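Local structure of type-2 restriction enzyme NlaIV (6QM2) at residues A[86-91]-A[121-126]; A[62-67]-A[79-84]; A[147-152]-A[189-194]. The protein cuts double-stranded DNA at the sequence GGNNCC, cleaving in the middle of the site to leave blunt ends with 5'-phosphates. All coordinates share one frame; numbering follows the deposited sequence.

Interaction 1: residues A[86-91]-A[121-126]; sequences RELLEV and LDVDYL. With K (potassium ion), chain C.
Two neighbouring parallel strands of the mixed central sheet meet here, in a nuclease of the PD-(D/E)XK clan; Glu90, Val91 and Lys92 read as the E-X-K of that motif, with Asp76 as its probable aspartate. The backbone zips in parallel register. Asp124 N gives to Leu88 O at 3.0 Å, then Glu90 uses both its backbone N-H and its C=O: its N donates to Asp124 O at 2.8 Å, almost along the C=O axis and nearly straight (177°), and its O accepts from Leu126 N.

Glu90 is the side chain to follow. CB sits over one face of the Tyr125 ring, toward its rim, a CH-pi contact with the centroid 4.1 Å away. CG lies anti to the backbone N (chi1 -178°) and runs alongside the ring, 3.6 Å from Tyr125 CE2. The chain then bends at chi2 (79°), so the carboxylate leaves the strand pair. OE2 is 3.3 Å from the potassium ion, a long contact; the ion also takes water 4 and Ile104 O. OE1 lies close to Asp76 OD2; two carboxylates so near may share a proton or depend on a cation.

On the opposite face of the sheet from Glu90 and Tyr125, Leu89 CD1 meets Leu126 CB, and both side chains pack on Leu54 of helix 44-60. Nearer the start of the strands, the Leu88 and Val123 side chains cross at about a right angle, CB against CG2. Asp124 OD1 pairs with Lys147, while water 3 donates both to Asp124 OD2, at 2.7 Å, and to Leu88 O.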
loop_
_atom_site.group_PDB
_atom_site.type_symbol
_atom_site.label_atom_id
_atom_site.label_comp_id
_atom_site.label_asym_id
_atom_site.label_seq_id
_atom_site.Cartn_x
_atom_site.Cartn_y
_atom_site.Cartn_z
ATOM N N ARG A 86 26.238 -10.484 16.934
ATOM C CA ARG A 86 26.479 -9.197 17.593
ATOM C C ARG A 86 26.348 -8.071 16.578
ATOM O O ARG A 86 26.386 -8.309 15.370
ATOM C CB ARG A 86 27.880 -9.155 18.222
ATOM C CG ARG A 86 28.188 -10.263 19.226
ATOM C CD ARG A 86 27.372 -10.103 20.498
ATOM N NE ARG A 86 27.714 -11.062 21.553
ATOM C CZ ARG A 86 27.369 -12.355 21.576
ATOM N NH1 ARG A 86 26.685 -12.913 20.576
ATOM N NH2 ARG A 86 27.728 -13.111 22.613
ATOM N N GLU A 87 26.198 -6.848 17.085
ATOM C CA GLU A 87 26.079 -5.641 16.259
ATOM C C GLU A 87 24.889 -5.741 15.284
ATOM O O GLU A 87 25.029 -5.522 14.076
ATOM C CB GLU A 87 27.403 -5.346 15.522
ATOM C CG GLU A 87 28.675 -5.481 16.365
ATOM C CD GLU A 87 28.661 -4.652 17.643
ATOM O OE1 GLU A 87 28.164 -3.509 17.611
ATOM O OE2 GLU A 87 29.157 -5.141 18.684
ATOM N N LEU A 88 23.721 -6.074 15.839
ATOM C CA LEU A 88 22.492 -6.314 15.069
ATOM C C LEU A 88 21.574 -5.089 15.116
ATOM O O LEU A 88 21.329 -4.541 16.194
ATOM C CB LEU A 88 21.756 -7.531 15.628
ATOM C CG LEU A 88 22.583 -8.808 15.805
ATOM C CD1 LEU A 88 21.738 -9.931 16.386
ATOM C CD2 LEU A 88 23.191 -9.234 14.482
ATOM N N LEU A 89 21.059 -4.682 13.952
ATOM C CA LEU A 89 20.269 -3.455 13.818
ATOM C C LEU A 89 18.882 -3.730 13.227
ATOM O O LEU A 89 18.767 -4.343 12.164
ATOM C CB LEU A 89 21.017 -2.461 12.930
ATOM C CG LEU A 89 20.403 -1.068 12.739
ATOM C CD1 LEU A 89 20.242 -0.346 14.070
ATOM C CD2 LEU A 89 21.249 -0.250 11.775
ATOM N N GLU A 90 17.842 -3.272 13.928
ATOM C CA GLU A 90 16.460 -3.274 13.431
ATOM C C GLU A 90 16.055 -1.818 13.187
ATOM O O GLU A 90 16.229 -0.972 14.067
ATOM C CB GLU A 90 15.522 -3.925 14.460
ATOM C CG GLU A 90 14.050 -4.033 14.045
ATOM C CD GLU A 90 13.735 -5.186 13.103
ATOM O OE1 GLU A 90 14.653 -5.925 12.701
ATOM O OE2 GLU A 90 12.540 -5.356 12.762
ATOM N N VAL A 91 15.524 -1.533 11.996
ATOM C CA VAL A 91 14.995 -0.206 11.671
ATOM C C VAL A 91 13.476 -0.219 11.793
ATOM O O VAL A 91 12.815 -1.109 11.252
ATOM C CB VAL A 91 15.371 0.241 10.247
ATOM C CG1 VAL A 91 14.825 1.640 9.956
ATOM C CG2 VAL A 91 16.881 0.204 10.067
ATOM N N LEU A 121 18.047 -10.441 22.026
ATOM C CA LEU A 121 17.621 -9.457 23.030
ATOM C C LEU A 121 18.502 -8.202 23.090
ATOM O O LEU A 121 18.082 -7.190 23.659
ATOM C CB LEU A 121 17.566 -10.094 24.419
ATOM C CG LEU A 121 16.553 -11.228 24.594
ATOM C CD1 LEU A 121 16.865 -12.080 25.815
ATOM C CD2 LEU A 121 15.141 -10.675 24.673
ATOM N N ASP A 122 19.713 -8.272 22.530
ATOM C CA ASP A 122 20.624 -7.128 22.477
ATOM C C ASP A 122 20.603 -6.430 21.113
ATOM O O ASP A 122 21.498 -5.634 20.827
ATOM C CB ASP A 122 22.057 -7.579 22.818
ATOM C CG ASP A 122 22.887 -6.478 23.478
ATOM O OD1 ASP A 122 22.504 -6.028 24.577
ATOM O OD2 ASP A 122 23.927 -6.071 22.909
ATOM N N VAL A 123 19.593 -6.710 20.280
ATOM C CA VAL A 123 19.417 -5.990 19.009
ATOM C C VAL A 123 19.114 -4.522 19.301
ATOM O O VAL A 123 18.353 -4.211 20.223
ATOM C CB VAL A 123 18.275 -6.583 18.148
ATOM C CG1 VAL A 123 17.964 -5.691 16.946
ATOM C CG2 VAL A 123 18.625 -7.990 17.675
ATOM N N ASP A 124 19.723 -3.632 18.519
ATOM C CA ASP A 124 19.467 -2.195 18.628
ATOM C C ASP A 124 18.368 -1.794 17.646
ATOM O O ASP A 124 18.394 -2.192 16.475
ATOM C CB ASP A 124 20.745 -1.387 18.368
ATOM C CG ASP A 124 21.749 -1.494 19.506
ATOM O OD1 ASP A 124 21.375 -1.232 20.667
ATOM O OD2 ASP A 124 22.920 -1.831 19.241
ATOM N N TYR A 125 17.403 -1.016 18.141
ATOM C CA TYR A 125 16.282 -0.533 17.340
ATOM C C TYR A 125 16.497 0.937 17.003
ATOM O O TYR A 125 16.391 1.792 17.883
ATOM C CB TYR A 125 14.958 -0.715 18.091
ATOM C CG TYR A 125 14.521 -2.155 18.193
ATOM C CD1 TYR A 125 15.128 -3.027 19.094
ATOM C CD2 TYR A 125 13.503 -2.654 17.386
ATOM C CE1 TYR A 125 14.732 -4.353 19.189
ATOM C CE2 TYR A 125 13.097 -3.977 17.478
ATOM C CZ TYR A 125 13.714 -4.823 18.377
ATOM O OH TYR A 125 13.310 -6.134 18.459
ATOM N N LEU A 126 16.827 1.214 15.741
ATOM C CA LEU A 126 16.921 2.584 15.238
ATOM C C LEU A 126 15.524 2.987 14.787
ATOM O O LEU A 126 15.037 2.497 13.766
ATOM C CB LEU A 126 17.918 2.677 14.078
ATOM C CG LEU A 126 18.178 4.068 13.479
ATOM C CD1 LEU A 126 18.849 4.985 14.490
ATOM C CD2 LEU A 126 19.021 3.950 12.217
HETATM K K K C . 10.068 -7.555 12.854
HETATM O O HOH W 1 26.002 -6.226 20.122
HETATM O O HOH W 2 23.129 -6.971 18.503
HETATM O O HOH W 3 23.684 -3.531 17.319
HETATM O O HOH W 4 7.028 -8.210 13.156
#

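Interaction 2: residues A[62-67]-A[79-84]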
loop_
_atom_site.group_PDB
_atom_site.type_symbol
_atom_site.label_atom_id
_atom_site.label_comp_id
_atom_site.label_asym_id
_atom_site.label_seq_id
_atom_site.Cartn_x
_atom_site.Cartn_y
_atom_site.Cartn_z
ATOM N N GLU A 62 29.897 3.612 2.259
ATOM C CA GLU A 62 30.832 2.480 2.213
ATOM C C GLU A 62 30.765 1.583 3.468
ATOM O O GLU A 62 31.644 0.737 3.665
ATOM C CB GLU A 62 32.282 2.962 1.979
ATOM C CG GLU A 62 32.487 3.963 0.835
ATOM C CD GLU A 62 32.940 3.325 -0.475
ATOM O OE1 GLU A 62 32.472 2.214 -0.818
ATOM O OE2 GLU A 62 33.766 3.951 -1.173
ATOM N N ILE A 63 29.714 1.737 4.286
ATOM C CA ILE A 63 29.629 1.057 5.583
ATOM C C ILE A 63 29.262 -0.410 5.366
ATOM O O ILE A 63 28.421 -0.751 4.533
ATOM C CB ILE A 63 28.642 1.747 6.559
ATOM C CG1 ILE A 63 29.121 3.175 6.853
ATOM C CG2 ILE A 63 28.518 0.961 7.866
ATOM C CD1 ILE A 63 28.152 4.020 7.655
ATOM N N GLU A 64 29.912 -1.260 6.147
ATOM C CA GLU A 64 29.916 -2.693 5.937
ATOM C C GLU A 64 28.677 -3.282 6.605
ATOM O O GLU A 64 28.409 -2.978 7.770
ATOM C CB GLU A 64 31.204 -3.253 6.553
ATOM C CG GLU A 64 31.704 -4.563 5.975
ATOM C CD GLU A 64 33.123 -4.884 6.421
ATOM O OE1 GLU A 64 33.994 -3.987 6.349
ATOM O OE2 GLU A 64 33.370 -6.035 6.843
ATOM N N PHE A 65 27.912 -4.091 5.868
ATOM C CA PHE A 65 26.749 -4.795 6.436
ATOM C C PHE A 65 26.217 -5.926 5.561
ATOM O O PHE A 65 26.509 -5.999 4.369
ATOM C CB PHE A 65 25.589 -3.825 6.722
ATOM C CG PHE A 65 24.969 -3.229 5.484
ATOM C CD1 PHE A 65 23.938 -3.884 4.816
ATOM C CD2 PHE A 65 25.415 -2.012 4.989
ATOM C CE1 PHE A 65 23.374 -3.339 3.675
ATOM C CE2 PHE A 65 24.853 -1.462 3.849
ATOM C CZ PHE A 65 23.833 -2.125 3.192
ATOM N N ASP A 66 25.417 -6.787 6.181
ATOM C CA ASP A 66 24.582 -7.761 5.477
ATOM C C ASP A 66 23.116 -7.463 5.763
ATOM O O ASP A 66 22.787 -6.813 6.758
ATOM C CB ASP A 66 24.908 -9.193 5.922
ATOM C CG ASP A 66 26.156 -9.751 5.262
ATOM O OD1 ASP A 66 26.500 -9.324 4.138
ATOM O OD2 ASP A 66 26.789 -10.637 5.872
ATOM N N VAL A 67 22.246 -7.957 4.884
ATOM C CA VAL A 67 20.796 -7.782 5.020
ATOM C C VAL A 67 20.144 -9.084 5.450
ATOM O O VAL A 67 20.616 -10.176 5.118
ATOM C CB VAL A 67 20.121 -7.268 3.724
ATOM C CG1 VAL A 67 20.546 -5.833 3.444
ATOM C CG2 VAL A 67 20.408 -8.168 2.520
ATOM N N LEU A 79 25.564 -5.498 11.211
ATOM C CA LEU A 79 26.666 -4.523 11.085
ATOM C C LEU A 79 28.085 -5.128 11.176
ATOM O O LEU A 79 29.072 -4.432 10.912
ATOM C CB LEU A 79 26.511 -3.404 12.121
ATOM C CG LEU A 79 25.204 -2.610 12.052
ATOM C CD1 LEU A 79 25.117 -1.627 13.213
ATOM C CD2 LEU A 79 25.081 -1.886 10.716
ATOM N N ASN A 80 28.176 -6.405 11.557
ATOM C CA ASN A 80 29.432 -7.143 11.621
ATOM C C ASN A 80 29.288 -8.392 10.742
ATOM O O ASN A 80 28.619 -9.354 11.128
ATOM C CB ASN A 80 29.713 -7.511 13.083
ATOM C CG ASN A 80 31.105 -8.075 13.306
ATOM O OD1 ASN A 80 31.682 -8.742 12.443
ATOM N ND2 ASN A 80 31.643 -7.827 14.492
ATOM N N LYS A 81 29.907 -8.365 9.559
ATOM C CA LYS A 81 29.808 -9.471 8.585
ATOM C C LYS A 81 30.349 -10.809 9.103
ATOM O O LYS A 81 29.843 -11.871 8.729
ATOM C CB LYS A 81 30.517 -9.110 7.271
ATOM C CG LYS A 81 29.781 -8.074 6.430
ATOM C CD LYS A 81 30.544 -7.690 5.164
ATOM C CE LYS A 81 30.484 -8.754 4.073
ATOM N NZ LYS A 81 29.188 -8.786 3.342
ATOM N N LYS A 82 31.373 -10.745 9.956
ATOM C CA LYS A 82 32.008 -11.939 10.529
ATOM C C LYS A 82 31.314 -12.471 11.790
ATOM O O LYS A 82 31.422 -13.662 12.091
ATOM C CB LYS A 82 33.490 -11.670 10.821
ATOM C CG LYS A 82 34.341 -11.549 9.566
ATOM C CD LYS A 82 35.823 -11.473 9.893
ATOM C CE LYS A 82 36.672 -11.680 8.648
ATOM N NZ LYS A 82 38.127 -11.654 8.961
ATOM N N ASP A 83 30.617 -11.596 12.521
ATOM C CA ASP A 83 29.876 -11.983 13.729
ATOM C C ASP A 83 28.397 -11.603 13.586
ATOM O O ASP A 83 27.997 -10.471 13.868
ATOM C CB ASP A 83 30.503 -11.328 14.972
ATOM C CG ASP A 83 30.079 -11.995 16.283
ATOM O OD1 ASP A 83 29.218 -12.904 16.278
ATOM O OD2 ASP A 83 30.627 -11.602 17.336
ATOM N N ARG A 84 27.588 -12.570 13.159
ATOM C CA ARG A 84 26.150 -12.355 12.952
ATOM C C ARG A 84 25.301 -12.601 14.215
ATOM O O ARG A 84 24.076 -12.712 14.126
ATOM C CB ARG A 84 25.649 -13.206 11.767
ATOM C CG ARG A 84 25.850 -12.550 10.400
ATOM C CD ARG A 84 24.724 -12.865 9.410
ATOM N NE ARG A 84 25.038 -14.000 8.550
ATOM C CZ ARG A 84 25.880 -13.967 7.512
ATOM N NH1 ARG A 84 26.527 -12.845 7.180
ATOM N NH2 ARG A 84 26.091 -15.073 6.800
HETATM O O HOH W 5 29.196 -1.803 10.146
#
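Two successive bends, at chi3 (75°) and chi4 (77°), turn the end of Lys81 toward Asp66, and the Arg84 chain bends at its own chi2 and chi3 to reach the same target. The CG of Asp66 lies anti to its carbonyl carbon and so holds the carboxylate out between the two cations. Each oxygen takes one of them. Lys81 NZ donates to Asp66 OD1 at 2.9 Å, coming in from above the carboxylate plane, and Arg84 NH1 forms a salt bridge with Asp66 OD2 at 2.6 Å. OD2 meets the guanidinium at its edge, near its plane, but the two flat groups are turned 59° apart, so this is a single-nitrogen contact and not the paired, coplanar kind. Two positive groups around one carboxylate would be expected to keep it ionised.

Glu64 adds contact through carbon. Its extended chain crosses Lys81 at about a right angle, with Glu64 CG 3.4 Å from Lys81 CD, while Glu64 OE2 and Lys81 NZ stay 6.1 Å apart. At the base of the contact, water 5 lies 2.8 Å from Glu64 O and 2.7 Å from Leu79 O. The turn that carries the lysine and arginine is shaped by an Asx motif: Asn80 OD1 accepts from Asp83 N at 3.0 Å.

This is a surface junction at the edge of the central sheet. Strand 66-67 is outermost there, next to strand 77-78, whose Phe78 touches both Asp66 and Arg84. Behind it, Phe65 packs on Leu58 of helix 44-60 and edge-to-face with Phe77, while Leu79 rests on Ala9 and Ile12 of helix 9-18.

Interaction 3: residues A[147-152]-A[189-194]; sequences KVWQIT and ECLEDF
Trp149 and Phe194 carry this contact, and it is mostly a matter of ring faces. The indole of Trp149 is held like a plate between two layers. On one face lie Lys147 CB and Gln150 CG, both from its own segment; on the other runs the backbone of Cys190 and Leu191. Cys190 CA points a CH-pi contact at the six-membered ring, 4.0 Å from its centroid, and Leu191 CB does the same over the five-membered ring at 4.1 Å. What puts the indole there is a chi1 of 49°, with CG in the crowded position between the backbone N and the carbonyl carbon. Phe194 makes the third CH-pi contact: Val148 CG1 stands over its face, 4.1 Å from the centroid.

Plain apolar packing backs these up. Trp149 CB touches Phe194 CB at 3.4 Å, and Leu191 CD1 reaches Trp149 CD1.

The strip of backbone facing the tryptophan is the start of helix 191-204. Cys190 is its N-cap, and the thiol SG accepts a weak capping bond from Asp193 N at 3.6 Å. Thus the indole covers the first turn of the helix from the side of the loop that follows strand 138-147.

Two side-chain hydrogen bonds brace the 147-152 loop from within. Lys147 N gives to Gln150 OE1 on a lone pair at 2.9 Å, which holds the glutamine chain near the indole. Thr152 OG1 donates to Val148 O at 2.9 Å, and that same OG1 sits at the edge of the Phe194 ring, beside CD1 and CE1.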
loop_
_atom_site.group_PDB
_atom_site.type_symbol
_atom_site.label_atom_id
_atom_site.label_comp_id
_atom_site.label_asym_id
_atom_site.label_seq_id
_atom_site.Cartn_x
_atom_site.Cartn_y
_atom_site.Cartn_z
ATOM N N LYS A 147 16.823 -0.470 23.018
ATOM C CA LYS A 147 16.706 -1.934 23.114
ATOM C C LYS A 147 15.229 -2.323 23.127
ATOM O O LYS A 147 14.370 -1.487 23.406
ATOM C CB LYS A 147 17.402 -2.467 24.379
ATOM C CG LYS A 147 18.847 -2.909 24.180
ATOM C CD LYS A 147 19.765 -1.764 23.778
ATOM C CE LYS A 147 21.223 -2.209 23.730
ATOM N NZ LYS A 147 21.482 -3.280 22.728
ATOM N N VAL A 148 14.939 -3.591 22.837
ATOM C CA VAL A 148 13.550 -4.101 22.823
ATOM C C VAL A 148 12.828 -3.899 24.163
ATOM O O VAL A 148 11.639 -3.596 24.185
ATOM C CB VAL A 148 13.472 -5.597 22.392
ATOM C CG1 VAL A 148 14.070 -6.534 23.442
ATOM C CG2 VAL A 148 12.037 -5.997 22.075
ATOM N N TRP A 149 13.558 -4.062 25.263
ATOM C CA TRP A 149 13.004 -3.880 26.615
ATOM C C TRP A 149 12.684 -2.413 26.941
ATOM O O TRP A 149 11.818 -2.143 27.770
ATOM C CB TRP A 149 13.902 -4.521 27.706
ATOM C CG TRP A 149 15.388 -4.202 27.658
ATOM C CD1 TRP A 149 16.357 -4.894 26.971
ATOM C CD2 TRP A 149 16.067 -3.147 28.345
ATOM N NE1 TRP A 149 17.586 -4.317 27.168
ATOM C CE2 TRP A 149 17.440 -3.245 28.009
ATOM C CE3 TRP A 149 15.649 -2.118 29.203
ATOM C CZ2 TRP A 149 18.401 -2.353 28.507
ATOM C CZ3 TRP A 149 16.607 -1.226 29.697
ATOM C CH2 TRP A 149 17.967 -1.353 29.348
ATOM N N GLN A 150 13.366 -1.476 26.281
ATOM C CA GLN A 150 13.106 -0.038 26.459
ATOM C C GLN A 150 11.856 0.477 25.728
ATOM O O GLN A 150 11.359 1.556 26.050
ATOM C CB GLN A 150 14.321 0.789 26.015
ATOM C CG GLN A 150 15.559 0.594 26.877
ATOM C CD GLN A 150 16.726 1.439 26.407
ATOM O OE1 GLN A 150 17.151 1.347 25.255
ATOM N NE2 GLN A 150 17.249 2.268 27.299
ATOM N N ILE A 151 11.356 -0.280 24.752
ATOM C CA ILE A 151 10.195 0.141 23.960
ATOM C C ILE A 151 8.968 -0.759 24.147
ATOM O O ILE A 151 8.031 -0.678 23.356
ATOM C CB ILE A 151 10.557 0.277 22.457
ATOM C CG1 ILE A 151 10.835 -1.089 21.805
ATOM C CG2 ILE A 151 11.759 1.196 22.294
ATOM C CD1 ILE A 151 11.175 -1.000 20.333
ATOM N N THR A 152 8.970 -1.606 25.176
ATOM C CA THR A 152 7.811 -2.444 25.499
ATOM C C THR A 152 7.462 -2.316 26.970
ATOM O O THR A 152 8.264 -1.843 27.777
ATOM C CB THR A 152 8.043 -3.934 25.177
ATOM O OG1 THR A 152 9.299 -4.354 25.720
ATOM C CG2 THR A 152 8.030 -4.170 23.681
ATOM N N GLU A 189 12.310 -1.686 32.912
ATOM C CA GLU A 189 13.504 -1.012 33.434
ATOM C C GLU A 189 14.810 -1.669 32.980
ATOM O O GLU A 189 15.826 -0.990 32.811
ATOM C CB GLU A 189 13.452 -0.957 34.965
ATOM C CG GLU A 189 12.345 -0.052 35.496
ATOM C CD GLU A 189 12.007 -0.274 36.964
ATOM O OE1 GLU A 189 12.668 -1.091 37.648
ATOM O OE2 GLU A 189 11.058 0.384 37.435
ATOM N N CYS A 190 14.773 -2.986 32.786
ATOM C CA CYS A 190 15.941 -3.749 32.368
ATOM C C CYS A 190 15.553 -4.981 31.552
ATOM O O CYS A 190 14.380 -5.369 31.499
ATOM C CB CYS A 190 16.713 -4.198 33.601
ATOM S SG CYS A 190 15.751 -5.301 34.660
ATOM N N LEU A 191 16.563 -5.593 30.939
ATOM C CA LEU A 191 16.403 -6.827 30.171
ATOM C C LEU A 191 15.759 -7.957 30.979
ATOM O O LEU A 191 14.883 -8.650 30.474
ATOM C CB LEU A 191 17.763 -7.290 29.636
ATOM C CG LEU A 191 17.845 -8.650 28.940
ATOM C CD1 LEU A 191 16.892 -8.702 27.761
ATOM C CD2 LEU A 191 19.269 -8.920 28.487
ATOM N N GLU A 192 16.190 -8.135 32.225
ATOM C CA GLU A 192 15.724 -9.260 33.049
ATOM C C GLU A 192 14.209 -9.221 33.255
ATOM O O GLU A 192 13.544 -10.259 33.185
ATOM C CB GLU A 192 16.440 -9.301 34.413
ATOM C CG GLU A 192 17.906 -9.737 34.370
ATOM C CD GLU A 192 18.897 -8.617 34.062
ATOM O OE1 GLU A 192 18.478 -7.450 33.881
ATOM O OE2 GLU A 192 20.114 -8.909 33.998
ATOM N N ASP A 193 13.678 -8.019 33.490
ATOM C CA ASP A 193 12.236 -7.822 33.690
ATOM C C ASP A 193 11.438 -8.113 32.419
ATOM O O ASP A 193 10.417 -8.798 32.479
ATOM C CB ASP A 193 11.936 -6.399 34.188
ATOM C CG ASP A 193 12.447 -6.139 35.610
ATOM O OD1 ASP A 193 12.994 -7.056 36.256
ATOM O OD2 ASP A 193 12.297 -4.996 36.088
ATOM N N PHE A 194 11.907 -7.592 31.281
ATOM C CA PHE A 194 11.328 -7.916 29.964
ATOM C C PHE A 194 11.247 -9.431 29.750
ATOM O O PHE A 194 10.198 -9.956 29.381
ATOM C CB PHE A 194 12.145 -7.255 28.838
ATOM C CG PHE A 194 11.733 -7.665 27.441
ATOM C CD1 PHE A 194 10.674 -7.037 26.802
ATOM C CD2 PHE A 194 12.415 -8.667 26.758
ATOM C CE1 PHE A 194 10.298 -7.407 25.517
ATOM C CE2 PHE A 194 12.040 -9.040 25.474
ATOM C CZ PHE A 194 10.980 -8.410 24.852
#

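In the fold
Interaction 1 is the middle piece, touched by both of the others. Toward interaction 2, centres about 12 Å apart, Glu87 O probably accepts from Leu79 N (2.9 Å). The Lys147-Asp124 salt bridge (NZ to OD1 2.9 Å) joins it to interaction 3, centres about 13 Å apart, and Leu121 CD2 packs on Phe194 CE2 at 3.6 Å. Interactions 2 and 3 do not touch, their nearest atoms being about 10 Å apart. Glu90, the probable motif glutamate, places the likely active site at interaction 1. Two ions lie near it: the potassium at its OE2, and, about 5 Å from its side chain, a sodium bound by Ser68, Asn70, Met73 and Pro75, residues between interaction 2's segments along the chain.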